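Ycf54 protein (Thermosynechococcus elongatus, PDB 3HZE) is of unestablished function but, as a member of the Ycf54 family, probably assists the cyclase step that closes the fifth ring of chlorophyll. Local coordinates at residues 73-76 / 77-81; 18-21 / 22-26; 28-31 / 32-36; 49-52 / 53-56; 89-93 / 94-98. All coordinates share one frame; numbering follows the deposited sequence.

Interaction 1: 73-76 / 77-81; sequences QQFI and QWLKL
Gln77 reaches back along helix 73-83 to both Gln73 and Gln74. Its CB sits beside Gln74 O, and its CG, set next to the backbone N (chi1 -61°), rests 3.2 Å from Gln73 O, the carbonyl that also takes the Gln77 N-H. Beyond CG the chain runs extended, bringing CD to 3.8 Å from Gln73 CG. At the tip the two branches part company. NE2 lies in a stack of amides, 4.0 Å from Gln73 NE2, while OE1 turns to Gln74 NE2 and accepts a weak, bent hydrogen bond of 3.0 Å. The Gln74 amide stands almost upright to it, the planes 84° apart. With an alanine here, Gln74 NE2 would probably lose this acceptor and the Gln73 amide its stacking partner. On another side of the helix, Leu79 CD1 lies over one face of the Phe75 ring, 4.2 Å from its centroid. Phe75 meets Trp78 rim to rim, CE1 to CE3 at 3.9 Å, with nearly parallel planes. Phe75, Ile76 and Leu79 also pack on Ile68 or Ser70 of strand 65-70, the i to i+3 and i+4 pattern of an amphipathic alpha-helix lying on a beta-sheet.

Interaction 2: 18-21 / 22-26; sequences EPLE and EVFRE
Leu20 and Val23 come alongside each other because each sets a branch next to its own backbone N: CG of Leu20 (chi1 -65°) and CG2 of Val23, which leaves Leu20 CD2 and Val23 CG2 pointing the same way, 4.1 Å apart. Farther on, a bend at chi3 (-63°) folds the Arg25 guanidinium back toward Glu21, whose own chain is extended beyond CG. The two form a salt bridge on Glu21 OE2, with the carboxylate and guanidinium planes turned 52° from each other. Arg25 NH1 stands 3.0 Å from Glu21 OE2, but its place is less sure, and the 3.3 Å bond from Arg25 NH2 to the same oxygen is weak. This is the first turn of helix 21-34, where the loop after helix 13-16 winds into regular i to i+4 bonding: Phe24 N donates almost straight to Leu20 O at 2.9 Å, and Arg25 N donates to Glu21 O. Val23 N also donates to a water, which in turn donates to Pro19 O 2.8 Å away, tying the loop to the opening turn. Leu20 O has a further neighbour in Phe24 CD1, 3.3 Å off at the ring edge, and Leu20 CB also packs on this part of the ring. Leu20 reaches Leu79 and Leu83 of helix 73-83 as well as Leu14, and Phe24 leans on Ile68 of strand 65-70.

Interaction 3: 28-31 / 32-36; sequences QRHY and REQGK
Tyr31 O gathers the unwinding end of helix 21-34. Lys36 N donates to it at 2.8 Å, and Gln34 N adds a weak bond of 3.2 Å. Gly35 N donates to Arg32 O, and Gly35, with its positive phi, closes the turn as a Schellman motif. One turn earlier the ordinary ladder still holds: Arg32 N bonds to Gln28 O and Glu33 N to Arg29 O. Past the reversal, the extended Lys36 chain lies over one face of the Tyr31 ring, with CD 3.8 Å from the centroid in a CH-pi contact. It ends near the phenol without bonding it directly. A water links the two, donating to Tyr31 OH at 3.3 Å and accepting from Lys36 NZ at 2.6 Å. The phenol oxygen has its stronger partner in Asp39 OD1. A leucine in place of Tyr31 would probably strip Asp39 and the water of their hydroxyl partner and leave the Lys36 methylenes without a flat surface to lie on. Ile38 of the link also touches Tyr31, and Phe40, the first residue of strand 40-44, meets the ring edge-to-face, so the helix end is held to both the link and this outermost strand.

Interaction 4: 49-52 / 53-56; sequences LEQP and QFAE
Ala55 N donates to Pro52 O at 3.0 Å, a fairly straight bond at the hydrogen that nevertheless arrives well above the carbonyl plane, 57° out of it. One residue back the same thing happens: Phe54 N reaches Gln51 O at 3.1 Å, again from above the plane. Both links span three residues, so the chain winds here as a tight 3-10-like turn before helix 55-60 begins, with Phe54 at the N-cap position. Phe54 is buried, and Gln51 CB comes to the edge of its ring, 3.9 Å from CD2 and close to the ring plane. Leu49 closes in from the other end of the turn, its CD1 4.3 Å from Phe54 CB. The long polar chains of Gln51 and Gln53 run side by side, pointing the same way with their amide planes steeply inclined. Their NE2 atoms lie 3.0 Å apart, and as two donors they do not bond each other; Gln51 NE2 donates instead to Glu95 O in the loop after strand 87-92. Gln53 takes the cramped first torsion between backbone N and carbonyl carbon (chi1 49°) and then bends at chi2, which carries OE1 back over the proline to 3.6 Å from Pro52 CD. Inward, the Phe54 ring meets Phe48 edge-to-face and touches Tyr6, and Leu49 lies on Leu8, so the turn between strand 40-44 and helix 55-60 is seated against strand 3-10.

Interaction 5: 89-93 / 94-98; sequences GQFTS and EEVPN
Thr92 O accepts from both Glu95 N, at 3.0 Å, and Val96 N, at 3.1 Å, closing an alpha-turn where strand 87-92 ends at the margin of the antiparallel sheet. The two donors come in differently: Val96 N lies in the carbonyl plane, while Glu95 N stands high above it. Glu95 pays back with its side chain. Extended beyond CG, it brings OE2 within 3.1 Å of Thr92 N, whose bond meets the oxygen from above the carboxylate plane. Thr92 OG1 returns a weak link by accepting from Glu95 N, a reciprocal exchange like that of a capping box, although no regular helix follows. Beside the turn, Val96 comes over one face of Phe91, its CG2 3.9 Å from the ring centroid, the two side chains crossing at about a right angle. Farther out, Phe48 meets the Phe91 ring and also touches Val96, and Pro99 packs on Phe91 too. Backbone bonds of Gly89 with Tyr6, Phe91 with Tyr4 and Ser93 with Ala2 fix the strand against strand 3-10 and the residue before it. Ser93 OG is held as well, by Ala2 N. The first torsion of Glu94, nearly eclipsed at 13°, puts its CG 3.3 Å from Thr92 OG1.

How the interactions relate
The five contacts follow the chain round one antiparallel sheet. Interactions 1 and 2 bring helix 73-83 against helix 21-34 and the residue leading into it: Leu79 CD2 meets Leu20 CD2 at 3.9 Å and Trp78 CZ3 meets Val23 CG1 at 3.8 Å. Interaction 3 continues the helix that interaction 2 starts, their centres about 15 Å apart. Interactions 4 and 5 form a second pair, centres about 11 Å apart, pinned by a probable hydrogen bond of 2.9 Å from Gln51 NE2 to Glu95 O. Interaction 4 lies across the chain's centre from interactions 2 and 3, about 33 Å from the latter between centres. A light touch of Gln73 on Gln90 connects interaction 1 with interaction 5.

Interaction 1: 73-76 / 77-81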
# COMPACT_ATOMS: atom_id res chain seq x y z
N GLN A 73 -2.71 -10.93 -3.45
CA GLN A 73 -3.97 -10.23 -3.66
C GLN A 73 -4.98 -10.37 -2.53
O GLN A 73 -5.70 -9.42 -2.22
CB GLN A 73 -4.61 -10.67 -4.98
CG GLN A 73 -5.98 -10.07 -5.25
CD GLN A 73 -6.48 -10.35 -6.65
OE1 GLN A 73 -6.27 -11.44 -7.18
NE2 GLN A 73 -7.14 -9.37 -7.25
N GLN A 74 -5.05 -11.55 -1.90
CA GLN A 74 -6.01 -11.74 -0.82
C GLN A 74 -5.75 -10.85 0.38
O GLN A 74 -6.68 -10.40 1.03
CB GLN A 74 -6.04 -13.21 -0.38
CG GLN A 74 -6.81 -14.10 -1.36
CD GLN A 74 -6.30 -14.00 -2.78
OE1 GLN A 74 -5.14 -14.30 -3.07
NE2 GLN A 74 -7.17 -13.56 -3.69
N PHE A 75 -4.47 -10.58 0.66
CA PHE A 75 -4.13 -9.71 1.78
C PHE A 75 -4.69 -8.32 1.52
O PHE A 75 -5.21 -7.66 2.42
CB PHE A 75 -2.62 -9.65 1.96
CG PHE A 75 -2.17 -8.68 3.01
CD1 PHE A 75 -2.64 -8.78 4.32
CD2 PHE A 75 -1.30 -7.64 2.69
CE1 PHE A 75 -2.24 -7.86 5.29
CE2 PHE A 75 -0.90 -6.72 3.66
CZ PHE A 75 -1.37 -6.83 4.96
N ILE A 76 -4.56 -7.86 0.28
CA ILE A 76 -5.05 -6.55 -0.10
C ILE A 76 -6.57 -6.52 -0.05
O ILE A 76 -7.17 -5.55 0.41
CB ILE A 76 -4.55 -6.17 -1.52
CG1 ILE A 76 -3.03 -6.03 -1.50
CG2 ILE A 76 -5.20 -4.89 -2.00
CD1 ILE A 76 -2.51 -4.98 -0.50
N GLN A 77 -7.21 -7.60 -0.52
CA GLN A 77 -8.67 -7.66 -0.48
C GLN A 77 -9.11 -7.66 0.98
O GLN A 77 -10.15 -7.09 1.33
CB GLN A 77 -9.18 -8.93 -1.18
CG GLN A 77 -8.80 -9.03 -2.65
CD GLN A 77 -9.25 -10.34 -3.28
OE1 GLN A 77 -9.06 -11.41 -2.70
NE2 GLN A 77 -9.83 -10.26 -4.47
N TRP A 78 -8.34 -8.31 1.84
CA TRP A 78 -8.67 -8.35 3.26
C TRP A 78 -8.61 -6.94 3.85
O TRP A 78 -9.49 -6.53 4.62
CB TRP A 78 -7.71 -9.28 4.00
CG TRP A 78 -7.88 -9.27 5.47
CD1 TRP A 78 -8.81 -9.96 6.20
CD2 TRP A 78 -7.11 -8.52 6.42
NE1 TRP A 78 -8.67 -9.68 7.54
CE2 TRP A 78 -7.63 -8.80 7.70
CE3 TRP A 78 -6.03 -7.63 6.30
CZ2 TRP A 78 -7.11 -8.22 8.86
CZ3 TRP A 78 -5.51 -7.06 7.45
CH2 TRP A 78 -6.05 -7.36 8.72
N LEU A 79 -7.56 -6.19 3.50
CA LEU A 79 -7.42 -4.81 3.99
C LEU A 79 -8.61 -3.95 3.56
O LEU A 79 -9.11 -3.15 4.34
CB LEU A 79 -6.11 -4.19 3.48
CG LEU A 79 -4.82 -4.58 4.22
CD1 LEU A 79 -3.61 -4.01 3.49
CD2 LEU A 79 -4.87 -4.04 5.65
N LYS A 80 -9.05 -4.12 2.32
CA LYS A 80 -10.18 -3.34 1.81
C LYS A 80 -11.44 -3.69 2.62
O LYS A 80 -12.21 -2.81 2.99
CB LYS A 80 -10.39 -3.65 0.33
CG LYS A 80 -11.09 -2.53 -0.46
CD LYS A 80 -12.52 -2.34 -0.04
CE LYS A 80 -13.17 -1.17 -0.79
NZ LYS A 80 -14.54 -0.87 -0.27
N LEU A 81 -11.63 -4.98 2.90
CA LEU A 81 -12.79 -5.42 3.69
C LEU A 81 -12.74 -4.80 5.09
O LEU A 81 -13.74 -4.31 5.60
CB LEU A 81 -12.80 -6.94 3.85
CG LEU A 81 -13.39 -7.84 2.77
CD1 LEU A 81 -13.29 -9.30 3.23
CD2 LEU A 81 -14.86 -7.46 2.52

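Interaction 2: 18-21 / 22-26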
# COMPACT_ATOMS: atom_id res chain seq x y z
N GLU A 18 -7.50 4.20 11.12
CA GLU A 18 -7.12 2.81 10.94
C GLU A 18 -5.61 2.58 10.86
O GLU A 18 -5.09 2.25 9.79
CB GLU A 18 -7.77 2.26 9.67
CG GLU A 18 -9.28 2.11 9.75
CD GLU A 18 -9.70 1.05 10.74
OE1 GLU A 18 -8.84 0.24 11.16
OE2 GLU A 18 -10.90 1.01 11.09
N PRO A 19 -4.89 2.76 11.97
CA PRO A 19 -3.44 2.54 11.97
C PRO A 19 -3.15 1.07 11.66
O PRO A 19 -3.80 0.18 12.21
CB PRO A 19 -3.03 2.94 13.40
CG PRO A 19 -4.28 2.63 14.22
CD PRO A 19 -5.36 3.17 13.31
N LEU A 20 -2.20 0.81 10.77
CA LEU A 20 -1.88 -0.56 10.36
C LEU A 20 -0.59 -1.13 10.97
O LEU A 20 -0.15 -2.22 10.62
CB LEU A 20 -1.80 -0.63 8.84
CG LEU A 20 -3.12 -0.37 8.12
CD1 LEU A 20 -2.90 -0.37 6.61
CD2 LEU A 20 -4.12 -1.44 8.51
N GLU A 21 0.00 -0.35 11.85
CA GLU A 21 1.23 -0.68 12.55
C GLU A 21 1.29 -2.13 13.04
O GLU A 21 2.20 -2.89 12.69
CB GLU A 21 1.34 0.25 13.74
CG GLU A 21 2.69 0.67 14.13
CD GLU A 21 2.64 1.58 15.35
OE1 GLU A 21 1.93 2.61 15.29
OE2 GLU A 21 3.30 1.24 16.34
N GLU A 22 0.32 -2.48 13.88
CA GLU A 22 0.26 -3.81 14.47
C GLU A 22 -0.11 -4.87 13.43
O GLU A 22 0.35 -6.00 13.53
CB GLU A 22 -0.73 -3.81 15.65
CG GLU A 22 -0.94 -5.19 16.28
CD GLU A 22 -1.06 -5.16 17.81
OE1 GLU A 22 -1.33 -6.23 18.42
OE2 GLU A 22 -0.88 -4.08 18.41
N VAL A 23 -0.93 -4.51 12.45
CA VAL A 23 -1.28 -5.47 11.40
C VAL A 23 0.03 -5.87 10.72
O VAL A 23 0.29 -7.05 10.48
CB VAL A 23 -2.25 -4.84 10.35
CG1 VAL A 23 -2.37 -5.76 9.13
CG2 VAL A 23 -3.64 -4.66 10.99
N PHE A 24 0.87 -4.88 10.42
CA PHE A 24 2.16 -5.17 9.78
C PHE A 24 3.07 -6.02 10.66
O PHE A 24 3.59 -7.04 10.21
CB PHE A 24 2.90 -3.88 9.42
CG PHE A 24 2.58 -3.36 8.04
CD1 PHE A 24 1.46 -2.58 7.81
CD2 PHE A 24 3.42 -3.66 6.97
CE1 PHE A 24 1.17 -2.09 6.53
CE2 PHE A 24 3.15 -3.19 5.69
CZ PHE A 24 2.03 -2.41 5.46
N ARG A 25 3.28 -5.60 11.90
CA ARG A 25 4.16 -6.32 12.81
C ARG A 25 3.71 -7.75 13.12
O ARG A 25 4.54 -8.66 13.20
CB ARG A 25 4.37 -5.51 14.10
CG ARG A 25 5.18 -4.23 13.86
CD ARG A 25 5.88 -3.74 15.12
NE ARG A 25 4.92 -3.37 16.16
CZ ARG A 25 4.23 -2.24 16.18
NH1 ARG A 25 4.39 -1.35 15.20
NH2 ARG A 25 3.37 -2.00 17.16
N GLU A 26 2.40 -7.96 13.29
CA GLU A 26 1.91 -9.31 13.56
C GLU A 26 2.13 -10.17 12.31
O GLU A 26 2.53 -11.33 12.41
CB GLU A 26 0.41 -9.31 13.92
CG GLU A 26 0.10 -8.73 15.30
CD GLU A 26 -1.39 -8.73 15.64
OE1 GLU A 26 -1.78 -8.02 16.59
OE2 GLU A 26 -2.18 -9.45 14.98
O HOH W 1 -2.59 -2.07 13.28

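Interaction 3: 28-31 / 32-36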
# COMPACT_ATOMS: atom_id res chain seq x y z
N GLN A 28 4.40 -9.70 9.94
CA GLN A 28 5.84 -9.89 9.76
C GLN A 28 6.33 -10.99 10.71
O GLN A 28 7.12 -11.85 10.31
CB GLN A 28 6.60 -8.59 10.03
CG GLN A 28 6.42 -7.54 8.92
CD GLN A 28 7.11 -6.22 9.25
OE1 GLN A 28 7.23 -5.34 8.40
NE2 GLN A 28 7.57 -6.09 10.49
N ARG A 29 5.85 -10.97 11.95
CA ARG A 29 6.24 -11.99 12.92
C ARG A 29 5.76 -13.37 12.45
O ARG A 29 6.47 -14.37 12.60
CB ARG A 29 5.64 -11.70 14.29
CG ARG A 29 6.19 -10.45 14.98
CD ARG A 29 5.44 -10.19 16.29
NE ARG A 29 5.63 -8.82 16.78
CZ ARG A 29 4.67 -8.08 17.33
NH1 ARG A 29 3.44 -8.57 17.46
NH2 ARG A 29 4.92 -6.85 17.75
N HIS A 30 4.56 -13.41 11.89
CA HIS A 30 4.00 -14.67 11.39
C HIS A 30 4.84 -15.21 10.22
O HIS A 30 5.10 -16.41 10.15
CB HIS A 30 2.55 -14.46 10.96
CG HIS A 30 1.97 -15.60 10.19
ND1 HIS A 30 1.84 -16.87 10.71
CD2 HIS A 30 1.49 -15.67 8.92
CE1 HIS A 30 1.31 -17.67 9.80
NE2 HIS A 30 1.08 -16.96 8.71
N TYR A 31 5.25 -14.33 9.31
CA TYR A 31 6.06 -14.75 8.16
C TYR A 31 7.42 -15.25 8.63
O TYR A 31 7.96 -16.22 8.08
CB TYR A 31 6.27 -13.58 7.19
CG TYR A 31 5.20 -13.45 6.12
CD1 TYR A 31 3.84 -13.45 6.45
CD2 TYR A 31 5.54 -13.30 4.78
CE1 TYR A 31 2.86 -13.29 5.48
CE2 TYR A 31 4.56 -13.15 3.79
CZ TYR A 31 3.22 -13.14 4.15
OH TYR A 31 2.24 -12.97 3.19
N ARG A 32 7.99 -14.58 9.62
CA ARG A 32 9.28 -14.98 10.15
C ARG A 32 9.20 -16.38 10.75
O ARG A 32 10.06 -17.21 10.51
CB ARG A 32 9.76 -13.98 11.20
CG ARG A 32 10.63 -12.85 10.66
CD ARG A 32 9.94 -12.06 9.56
NE ARG A 32 10.79 -10.99 9.04
CZ ARG A 32 11.18 -9.93 9.74
NH1 ARG A 32 10.80 -9.80 11.01
NH2 ARG A 32 11.95 -9.01 9.19
N GLU A 33 8.14 -16.64 11.52
CA GLU A 33 8.00 -17.95 12.14
C GLU A 33 7.78 -19.04 11.10
O GLU A 33 8.11 -20.20 11.34
CB GLU A 33 6.84 -17.96 13.16
CG GLU A 33 5.45 -17.90 12.56
CD GLU A 33 4.36 -17.83 13.63
OE1 GLU A 33 4.45 -16.95 14.52
OE2 GLU A 33 3.40 -18.64 13.56
N GLN A 34 7.23 -18.67 9.94
CA GLN A 34 6.99 -19.65 8.89
C GLN A 34 8.13 -19.70 7.87
O GLN A 34 8.12 -20.52 6.95
CB GLN A 34 5.68 -19.33 8.16
CG GLN A 34 4.46 -19.33 9.07
CD GLN A 34 4.30 -20.65 9.81
OE1 GLN A 34 3.95 -21.67 9.21
NE2 GLN A 34 4.55 -20.64 11.11
N GLY A 35 9.12 -18.82 8.05
CA GLY A 35 10.24 -18.78 7.14
C GLY A 35 9.79 -18.29 5.77
O GLY A 35 10.40 -18.63 4.75
N LYS A 36 8.73 -17.50 5.75
CA LYS A 36 8.20 -16.98 4.50
C LYS A 36 8.76 -15.58 4.22
O LYS A 36 8.94 -14.77 5.13
CB LYS A 36 6.67 -16.94 4.57
CG LYS A 36 5.99 -16.59 3.26
CD LYS A 36 4.47 -16.68 3.39
CE LYS A 36 3.78 -16.40 2.06
NZ LYS A 36 2.30 -16.53 2.13
O HOH W 2 1.91 -14.66 0.39

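Interaction 4: 49-52 / 53-56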
# COMPACT_ATOMS: atom_id res chain seq x y z
N LEU A 49 1.62 6.52 -8.01
CA LEU A 49 0.43 7.35 -8.03
C LEU A 49 0.55 8.59 -8.92
O LEU A 49 -0.45 9.22 -9.26
CB LEU A 49 0.06 7.75 -6.61
CG LEU A 49 -1.21 8.57 -6.39
CD1 LEU A 49 -2.43 7.81 -6.92
CD2 LEU A 49 -1.36 8.85 -4.89
N GLU A 50 1.78 8.94 -9.29
CA GLU A 50 2.01 10.12 -10.13
C GLU A 50 1.97 9.80 -11.62
O GLU A 50 1.96 10.70 -12.45
CB GLU A 50 3.36 10.77 -9.79
CG GLU A 50 3.50 11.21 -8.34
CD GLU A 50 2.36 12.11 -7.89
OE1 GLU A 50 2.18 13.20 -8.49
OE2 GLU A 50 1.64 11.74 -6.94
N GLN A 51 1.96 8.51 -11.96
CA GLN A 51 1.92 8.10 -13.36
C GLN A 51 0.52 8.35 -13.93
O GLN A 51 -0.48 8.32 -13.20
CB GLN A 51 2.29 6.62 -13.50
CG GLN A 51 3.73 6.29 -13.13
CD GLN A 51 4.14 4.89 -13.56
OE1 GLN A 51 5.19 4.39 -13.16
NE2 GLN A 51 3.31 4.26 -14.39
N PRO A 52 0.43 8.60 -15.24
CA PRO A 52 -0.83 8.86 -15.93
C PRO A 52 -1.96 7.86 -15.69
O PRO A 52 -3.10 8.25 -15.46
CB PRO A 52 -0.42 8.91 -17.40
CG PRO A 52 0.96 9.50 -17.32
CD PRO A 52 1.57 8.72 -16.18
N GLN A 53 -1.64 6.57 -15.72
CA GLN A 53 -2.66 5.54 -15.52
C GLN A 53 -3.35 5.57 -14.15
O GLN A 53 -4.35 4.88 -13.94
CB GLN A 53 -2.07 4.15 -15.78
CG GLN A 53 -0.75 3.86 -15.07
CD GLN A 53 0.47 4.09 -15.95
OE1 GLN A 53 0.71 5.19 -16.46
NE2 GLN A 53 1.27 3.04 -16.14
N PHE A 54 -2.84 6.38 -13.23
CA PHE A 54 -3.42 6.46 -11.90
C PHE A 54 -4.00 7.84 -11.61
O PHE A 54 -4.30 8.16 -10.46
CB PHE A 54 -2.34 6.11 -10.86
CG PHE A 54 -1.72 4.76 -11.07
CD1 PHE A 54 -2.43 3.60 -10.77
CD2 PHE A 54 -0.45 4.64 -11.61
CE1 PHE A 54 -1.87 2.34 -11.00
CE2 PHE A 54 0.12 3.38 -11.84
CZ PHE A 54 -0.59 2.23 -11.54
N ALA A 55 -4.18 8.63 -12.66
CA ALA A 55 -4.71 9.99 -12.54
C ALA A 55 -6.03 10.11 -11.77
O ALA A 55 -6.23 11.06 -11.01
CB ALA A 55 -4.86 10.61 -13.93
N GLU A 56 -6.93 9.16 -11.98
CA GLU A 56 -8.23 9.20 -11.33
C GLU A 56 -8.11 8.98 -9.82
O GLU A 56 -8.69 9.72 -9.02
CB GLU A 56 -9.16 8.15 -11.95
CG GLU A 56 -10.63 8.51 -11.90
CD GLU A 56 -11.17 8.60 -10.49
OE1 GLU A 56 -11.11 7.58 -9.77
OE2 GLU A 56 -11.64 9.69 -10.10

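Interaction 5: 89-93 / 94-98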
# COMPACT_ATOMS: atom_id res chain seq x y z
N GLY A 89 -6.38 -1.28 -6.07
CA GLY A 89 -6.01 -1.44 -7.46
C GLY A 89 -4.84 -2.38 -7.64
O GLY A 89 -4.44 -3.07 -6.70
N GLN A 90 -4.29 -2.41 -8.84
CA GLN A 90 -3.15 -3.28 -9.14
C GLN A 90 -2.37 -2.77 -10.34
O GLN A 90 -2.88 -1.97 -11.13
CB GLN A 90 -3.64 -4.71 -9.41
CG GLN A 90 -4.67 -4.83 -10.53
CD GLN A 90 -5.14 -6.26 -10.74
OE1 GLN A 90 -4.58 -7.00 -11.55
NE2 GLN A 90 -6.16 -6.66 -9.99
N PHE A 91 -1.13 -3.22 -10.46
CA PHE A 91 -0.31 -2.83 -11.60
C PHE A 91 0.80 -3.84 -11.78
O PHE A 91 1.10 -4.61 -10.86
CB PHE A 91 0.25 -1.41 -11.41
CG PHE A 91 1.15 -1.24 -10.20
CD1 PHE A 91 2.45 -1.72 -10.21
CD2 PHE A 91 0.69 -0.56 -9.07
CE1 PHE A 91 3.30 -1.52 -9.12
CE2 PHE A 91 1.53 -0.35 -7.98
CZ PHE A 91 2.84 -0.83 -8.00
N THR A 92 1.40 -3.86 -12.98
CA THR A 92 2.47 -4.81 -13.27
C THR A 92 3.83 -4.15 -13.25
O THR A 92 3.94 -2.92 -13.26
CB THR A 92 2.31 -5.43 -14.67
OG1 THR A 92 2.45 -4.40 -15.66
CG2 THR A 92 0.96 -6.10 -14.82
N SER A 93 4.87 -4.98 -13.23
CA SER A 93 6.25 -4.50 -13.24
C SER A 93 6.54 -3.75 -14.53
O SER A 93 7.37 -2.84 -14.55
CB SER A 93 7.22 -5.68 -13.12
OG SER A 93 6.94 -6.46 -11.97
N GLU A 94 5.86 -4.12 -15.61
CA GLU A 94 6.07 -3.45 -16.88
C GLU A 94 5.39 -2.09 -16.92
O GLU A 94 5.72 -1.24 -17.75
CB GLU A 94 5.59 -4.31 -18.06
CG GLU A 94 4.73 -5.52 -17.71
CD GLU A 94 5.50 -6.61 -16.98
OE1 GLU A 94 6.65 -6.92 -17.37
OE2 GLU A 94 4.94 -7.17 -16.01
N GLU A 95 4.44 -1.87 -16.01
CA GLU A 95 3.72 -0.59 -15.95
C GLU A 95 4.40 0.41 -15.00
O GLU A 95 4.30 1.62 -15.20
CB GLU A 95 2.27 -0.81 -15.51
CG GLU A 95 1.37 -1.39 -16.60
CD GLU A 95 -0.01 -1.77 -16.09
OE1 GLU A 95 -0.93 -1.95 -16.92
OE2 GLU A 95 -0.19 -1.90 -14.86
N VAL A 96 5.09 -0.10 -13.99
CA VAL A 96 5.78 0.74 -13.01
C VAL A 96 7.18 0.17 -12.78
O VAL A 96 7.32 -0.91 -12.22
CB VAL A 96 5.00 0.75 -11.67
CG1 VAL A 96 5.67 1.70 -10.68
CG2 VAL A 96 3.56 1.15 -11.90
N PRO A 97 8.22 0.91 -13.20
CA PRO A 97 9.63 0.50 -13.07
C PRO A 97 10.12 0.16 -11.66
O PRO A 97 10.83 -0.84 -11.46
CB PRO A 97 10.39 1.67 -13.68
CG PRO A 97 9.51 2.83 -13.37
CD PRO A 97 8.14 2.29 -13.68
N ASN A 98 9.77 0.99 -10.69
CA ASN A 98 10.15 0.77 -9.30
C ASN A 98 8.85 0.75 -8.51
O ASN A 98 8.42 1.76 -7.96
CB ASN A 98 11.07 1.90 -8.81
CG ASN A 98 12.40 1.94 -9.56
OD1 ASN A 98 12.57 2.74 -10.49
ND2 ASN A 98 13.33 1.08 -9.18